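Side-chain contacts in acetyl-CoA hydrolase/transferase family protein (Porphyromonas gingivalis, PDB 2NVV), which probably transfers coenzyme A from acetyl-CoA to a carboxylate acceptor or hydrolyses the thioester, as a zinc-containing member of the acetyl-CoA hydrolase/transferase family: residues A[338-341]-A[342-346]; A[474-477]-A[478-481]. All coordinates share one frame; numbering follows the deposited sequence.

Contact 1: residues A[338-341]-A[342-346]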
ATOM      1  N   ASN A 338      -4.003 -10.795  -4.245  1.00  6.39           N
ATOM      2  CA  ASN A 338      -3.020 -10.910  -3.181  1.00  6.39           C
ATOM      3  C   ASN A 338      -1.669 -10.237  -3.412  1.00  6.39           C
ATOM      4  O   ASN A 338      -0.994 -10.488  -4.402  1.00  6.39           O
ATOM      5  CB  ASN A 338      -2.807 -12.385  -2.834  1.00  6.39           C
ATOM      6  CG  ASN A 338      -2.187 -12.573  -1.464  1.00  6.39           C
ATOM      7  OD1 ASN A 338      -0.994 -12.339  -1.270  1.00  6.39           O
ATOM      8  ND2 ASN A 338      -2.999 -12.977  -0.502  1.00  6.39           N
ATOM      9  N   PRO A 339      -1.262  -9.359  -2.482  1.00  6.39           N
ATOM     10  CA  PRO A 339       0.013  -8.637  -2.553  1.00  6.39           C
ATOM     11  C   PRO A 339       1.189  -9.590  -2.752  1.00  6.39           C
ATOM     12  O   PRO A 339       2.075  -9.339  -3.558  1.00  6.39           O
ATOM     13  CB  PRO A 339       0.067  -7.921  -1.205  1.00  6.69           C
ATOM     14  CG  PRO A 339      -1.393  -7.604  -0.942  1.00  6.39           C
ATOM     15  CD  PRO A 339      -2.074  -8.894  -1.337  1.00  6.39           C
ATOM     16  N   GLU A 340       1.186 -10.689  -2.011  1.00  6.39           N
ATOM     17  CA  GLU A 340       2.238 -11.705  -2.103  1.00  6.60           C
ATOM     18  C   GLU A 340       2.363 -12.253  -3.532  1.00  7.55           C
ATOM     19  O   GLU A 340       3.459 -12.306  -4.094  1.00  6.58           O
ATOM     20  CB  GLU A 340       1.929 -12.856  -1.137  1.00  6.39           C
ATOM     21  CG  GLU A 340       2.957 -13.978  -1.110  1.00  6.54           C
ATOM     22  CD  GLU A 340       2.596 -15.105  -0.146  1.00  7.98           C
ATOM     23  OE1 GLU A 340       2.152 -14.820   0.980  1.00  8.67           O
ATOM     24  OE2 GLU A 340       2.769 -16.283  -0.510  1.00  6.39           O
ATOM     25  N   ILE A 341       1.239 -12.653  -4.117  1.00  6.39           N
ATOM     26  CA  ILE A 341       1.239 -13.195  -5.472  1.00  6.39           C
ATOM     27  C   ILE A 341       1.588 -12.142  -6.517  1.00  6.39           C
ATOM     28  O   ILE A 341       2.398 -12.385  -7.415  1.00  6.51           O
ATOM     29  CB  ILE A 341      -0.137 -13.780  -5.868  1.00  6.39           C
ATOM     30  CG1 ILE A 341      -0.717 -14.649  -4.742  1.00  6.49           C
ATOM     31  CG2 ILE A 341       0.017 -14.597  -7.141  1.00  6.39           C
ATOM     32  CD1 ILE A 341       0.296 -15.519  -4.040  1.00  7.40           C
ATOM     33  N   VAL A 342       0.953 -10.980  -6.399  1.00  6.39           N
ATOM     34  CA  VAL A 342       1.167  -9.878  -7.320  1.00  6.39           C
ATOM     35  C   VAL A 342       2.648  -9.505  -7.422  1.00  6.39           C
ATOM     36  O   VAL A 342       3.214  -9.449  -8.515  1.00  6.39           O
ATOM     37  CB  VAL A 342       0.344  -8.640  -6.882  1.00  6.39           C
ATOM     38  CG1 VAL A 342       0.639  -7.456  -7.772  1.00  6.39           C
ATOM     39  CG2 VAL A 342      -1.138  -8.958  -6.946  1.00  7.01           C
ATOM     40  N   ARG A 343       3.273  -9.264  -6.273  1.00  6.39           N
ATOM     41  CA  ARG A 343       4.683  -8.894  -6.236  1.00  6.39           C
ATOM     42  C   ARG A 343       5.625 -10.021  -6.653  1.00  6.39           C
ATOM     43  O   ARG A 343       6.625  -9.781  -7.320  1.00  6.39           O
ATOM     44  CB  ARG A 343       5.052  -8.395  -4.840  1.00  6.39           C
ATOM     45  CG  ARG A 343       6.483  -7.899  -4.722  1.00  6.39           C
ATOM     46  CD  ARG A 343       6.635  -6.874  -3.617  1.00  6.39           C
ATOM     47  NE  ARG A 343       8.018  -6.791  -3.176  1.00  6.57           N
ATOM     48  CZ  ARG A 343       8.476  -5.914  -2.291  1.00  6.39           C
ATOM     49  NH1 ARG A 343       7.660  -5.019  -1.750  1.00  6.39           N
ATOM     50  NH2 ARG A 343       9.752  -5.965  -1.912  1.00  6.39           N
ATOM     51  N   ARG A 344       5.320 -11.251  -6.257  1.00  6.39           N
ATOM     52  CA  ARG A 344       6.164 -12.378  -6.642  1.00  6.39           C
ATOM     53  C   ARG A 344       6.166 -12.592  -8.160  1.00  6.65           C
ATOM     54  O   ARG A 344       7.234 -12.766  -8.744  1.00  6.39           O
ATOM     55  CB  ARG A 344       5.695 -13.662  -5.971  1.00  6.39           C
ATOM     56  CG  ARG A 344       6.481 -14.906  -6.400  1.00  6.39           C
ATOM     57  CD  ARG A 344       5.914 -16.154  -5.727  1.00  6.39           C
ATOM     58  NE  ARG A 344       5.818 -15.988  -4.276  1.00  6.64           N
ATOM     59  CZ  ARG A 344       4.890 -16.562  -3.515  1.00  6.66           C
ATOM     60  NH1 ARG A 344       3.973 -17.342  -4.063  1.00  6.72           N
ATOM     61  NH2 ARG A 344       4.871 -16.342  -2.206  1.00  6.39           N
ATOM     62  N   LEU A 345       4.983 -12.574  -8.784  1.00  6.39           N
ATOM     63  CA  LEU A 345       4.859 -12.778 -10.228  1.00  6.39           C
ATOM     64  C   LEU A 345       5.289 -11.574 -11.040  1.00  6.39           C
ATOM     65  O   LEU A 345       5.490 -11.680 -12.245  1.00  6.39           O
ATOM     66  CB  LEU A 345       3.420 -13.113 -10.629  1.00  6.39           C
ATOM     67  CG  LEU A 345       2.640 -14.245  -9.963  1.00  7.28           C
ATOM     68  CD1 LEU A 345       1.308 -14.382 -10.676  1.00  6.39           C
ATOM     69  CD2 LEU A 345       3.409 -15.545 -10.034  1.00  7.39           C
ATOM     70  N   GLY A 346       5.426 -10.432 -10.383  1.00  6.39           N
ATOM     71  CA  GLY A 346       5.823  -9.229 -11.090  1.00  6.39           C
ATOM     72  C   GLY A 346       4.712  -8.756 -12.011  1.00  6.39           C
ATOM     73  O   GLY A 346       4.947  -8.363 -13.159  1.00  6.39           O
TER

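Contact 2: residues A[474-477]-A[478-481]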
ATOM      1  N   CYS A 474      -4.114  27.864  -2.423  1.00  8.87           N
ATOM      2  CA  CYS A 474      -4.825  27.681  -3.689  1.00  8.34           C
ATOM      3  C   CYS A 474      -4.673  26.330  -4.397  1.00  8.18           C
ATOM      4  O   CYS A 474      -5.025  26.211  -5.574  1.00  7.83           O
ATOM      5  CB  CYS A 474      -4.410  28.798  -4.657  1.00  8.69           C
ATOM      6  SG  CYS A 474      -2.612  28.987  -4.894  1.00 10.53           S
ATOM      7  N   CYS A 475      -4.163  25.313  -3.705  1.00  7.95           N
ATOM      8  CA  CYS A 475      -3.991  23.991  -4.330  1.00  6.79           C
ATOM      9  C   CYS A 475      -5.290  23.407  -4.893  1.00  6.39           C
ATOM     10  O   CYS A 475      -5.251  22.537  -5.765  1.00  6.56           O
ATOM     11  CB  CYS A 475      -3.383  22.994  -3.333  1.00  6.78           C
ATOM     12  SG  CYS A 475      -4.291  22.805  -1.792  1.00  6.39           S
ATOM     13  N   PHE A 476      -6.431  23.889  -4.406  1.00  6.39           N
ATOM     14  CA  PHE A 476      -7.731  23.403  -4.865  1.00  6.39           C
ATOM     15  C   PHE A 476      -8.482  24.402  -5.728  1.00  6.43           C
ATOM     16  O   PHE A 476      -9.690  24.273  -5.930  1.00  6.39           O
ATOM     17  CB  PHE A 476      -8.603  23.014  -3.672  1.00  6.60           C
ATOM     18  CG  PHE A 476      -8.137  21.769  -2.961  1.00  6.39           C
ATOM     19  CD1 PHE A 476      -8.110  21.711  -1.568  1.00  6.39           C
ATOM     20  CD2 PHE A 476      -7.737  20.653  -3.684  1.00  6.39           C
ATOM     21  CE1 PHE A 476      -7.691  20.559  -0.914  1.00  7.39           C
ATOM     22  CE2 PHE A 476      -7.319  19.498  -3.033  1.00  6.39           C
ATOM     23  CZ  PHE A 476      -7.296  19.451  -1.648  1.00  7.10           C
ATOM     24  N   ALA A 477      -7.766  25.390  -6.250  1.00  6.94           N
ATOM     25  CA  ALA A 477      -8.366  26.406  -7.104  1.00  6.55           C
ATOM     26  C   ALA A 477      -9.059  25.808  -8.329  1.00  6.39           C
ATOM     27  O   ALA A 477     -10.102  26.295  -8.755  1.00  6.39           O
ATOM     28  CB  ALA A 477      -7.300  27.386  -7.543  1.00  6.39           C
ATOM     29  N   PHE A 478      -8.474  24.768  -8.908  1.00  6.39           N
ATOM     30  CA  PHE A 478      -9.061  24.114 -10.074  1.00  6.39           C
ATOM     31  C   PHE A 478     -10.473  23.606  -9.761  1.00  6.43           C
ATOM     32  O   PHE A 478     -11.417  23.861 -10.505  1.00  6.39           O
ATOM     33  CB  PHE A 478      -8.172  22.947 -10.518  1.00  6.39           C
ATOM     34  CG  PHE A 478      -7.108  23.335 -11.507  1.00  6.39           C
ATOM     35  CD1 PHE A 478      -6.395  24.519 -11.355  1.00  6.92           C
ATOM     36  CD2 PHE A 478      -6.817  22.516 -12.590  1.00  6.39           C
ATOM     37  CE1 PHE A 478      -5.404  24.886 -12.271  1.00  6.39           C
ATOM     38  CE2 PHE A 478      -5.829  22.876 -13.511  1.00  7.08           C
ATOM     39  CZ  PHE A 478      -5.122  24.066 -13.347  1.00  7.04           C
ATOM     40  N   HIS A 479     -10.594  22.887  -8.648  1.00  7.49           N
ATOM     41  CA  HIS A 479     -11.857  22.324  -8.188  1.00  8.26           C
ATOM     42  C   HIS A 479     -12.816  23.437  -7.800  1.00  8.39           C
ATOM     43  O   HIS A 479     -14.020  23.370  -8.084  1.00  9.74           O
ATOM     44  CB  HIS A 479     -11.612  21.441  -6.970  1.00  6.39           C
ATOM     45  CG  HIS A 479     -10.633  20.340  -7.212  1.00  6.39           C
ATOM     46  ND1 HIS A 479     -10.989  19.146  -7.799  1.00  6.82           N
ATOM     47  CD2 HIS A 479      -9.313  20.240  -6.926  1.00  6.39           C
ATOM     48  CE1 HIS A 479      -9.933  18.352  -7.858  1.00  6.51           C
ATOM     49  NE2 HIS A 479      -8.903  18.993  -7.334  1.00  6.39           N
ATOM     50  N   GLN A 480     -12.275  24.448  -7.123  1.00  7.41           N
ATOM     51  CA  GLN A 480     -13.068  25.581  -6.697  1.00  7.58           C
ATOM     52  C   GLN A 480     -13.607  26.325  -7.901  1.00  8.43           C
ATOM     53  O   GLN A 480     -14.768  26.717  -7.911  1.00  8.69           O
ATOM     54  CB  GLN A 480     -12.228  26.529  -5.838  1.00  8.38           C
ATOM     55  CG  GLN A 480     -12.015  26.063  -4.407  1.00  8.34           C
ATOM     56  CD  GLN A 480     -11.096  26.983  -3.624  1.00  9.68           C
ATOM     57  OE1 GLN A 480     -11.207  27.102  -2.405  1.00 10.97           O
ATOM     58  NE2 GLN A 480     -10.172  27.627  -4.319  1.00 10.11           N
ATOM     59  N   GLU A 481     -12.770  26.513  -8.919  1.00  8.95           N
ATOM     60  CA  GLU A 481     -13.194  27.228 -10.129  1.00 10.05           C
ATOM     61  C   GLU A 481     -14.247  26.462 -10.905  1.00  9.81           C
ATOM     62  O   GLU A 481     -15.110  27.064 -11.532  1.00  9.55           O
ATOM     63  CB  GLU A 481     -12.001  27.514 -11.050  1.00 11.31           C
ATOM     64  CG  GLU A 481     -12.373  28.346 -12.276  1.00 13.92           C
ATOM     65  CD  GLU A 481     -12.873  29.750 -11.917  1.00 14.21           C
ATOM     66  OE1 GLU A 481     -13.671  30.316 -12.688  1.00 15.46           O
ATOM     67  OE2 GLU A 481     -12.460  30.295 -10.872  1.00 14.61           O
TER

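Contact 1: residues A[338-341]-A[342-346]
The guanidinium of Arg344 carries the backbone carbonyl oxygen of Glu340 over one face, offset toward the rim, while CD1 of Ile341 approaches it obliquely. Its NH2 meets the carboxylate of Glu340 in a salt bridge, 2.7 Å from NH2 to OE2. The two flat groups are turned 54° apart, and the bond reaches OE2 from the anti side, out of the carboxylate plane. An extended Glu340 and an Arg344 bent at chi3 (-52°) run side by side, the bend folding the guanidinium back over the preceding turn. OE2 also accepts from Leu185 N, and Arg344 NH1 donates to Leu185 O and Val187 O, so both charged ends are held to a neighbouring loop. This i to i+4 pair lies on the short helix 339-345, capped at its start by Asn338, whose OD1 accepts from Glu340 N at 2.8 Å, and ended by a Schellman motif with Gly346 as the C-prime residue at positive phi. Beside the ion pair, CG2 of Ile341 lies 3.8 Å from CD1 of Leu345, and both side chains pack on Tyr282 of strand 279-282. CG2 of Val342, placed beside its own backbone N, lies alongside Asn338 O, which accepts the helical bond from Val342 N. Arg343 extends away from the helix, its NH2 donating to Ser106 O of the second subunit.

Contact 2: residues A[474-477]-A[478-481]
Phe476 and His479 meet through their rings at the N-terminus of helix 477-484, where Phe476 occupies the N-cap position. A type I beta turn from Cys474 to Ala477 leads the chain into the helix. The close-packed part is the aromatic pair: CD2 of Phe476 lies 3.6 Å from CD2 of His479, with the ring planes inclined at 70° and the centroids 5.7 Å apart, an oblique approach. Both first torsions place the ring beside its own backbone N (chi1 -70° for Phe476, -57° for His479), which brings the two rings together across the first turn. SG of Cys475 sits over one face of the Phe476 ring, 4.0 Å above its plane and offset toward the rim. Beyond the two segments, the imidazole NE2 makes a weak hydrogen bond to Met408 O. Phe478 points to another part of the fold, packing on Leu455 and Leu456 of helix 453-459 and on Val406. Glu481 is buried as well, though its end leads away from the turn, and its carboxylate is bonded to Ser485 OG and Tyr496 OH.

The Gln480 flank is looser and partly exposed. Its side chain runs back along the helix start, CG lying close to Phe476 O, and it also packs on Leu472 of the second subunit. Along the backbone, two bonds close the first helical turns: Gln480 N donates to Phe476 O, and Glu481 N to Ala477 O at 2.7 Å.

Overall arrangement
Contacts 1 and 2 do not touch: their centres are 38 Å apart and their nearest atoms about 28 Å. Contact 1 takes in a short helix from cap to end, contact 2 a turn and the start of a helix; each touches the second subunit, so both lie along the dimer interface at separate places. Contact 1 is the nearer to the predicted catalytic centre, with the side chain of Val342 about 9 Å from that of Glu284, the expected thioester-forming glutamate, and also about 9 Å from Gly378, a predicted coenzyme A-binding residue. Contact 2 is instead near the zinc site: the side chain of Phe476 is about 8 Å from that of the zinc ligand His411 and about 13 Å from a bound zinc ion.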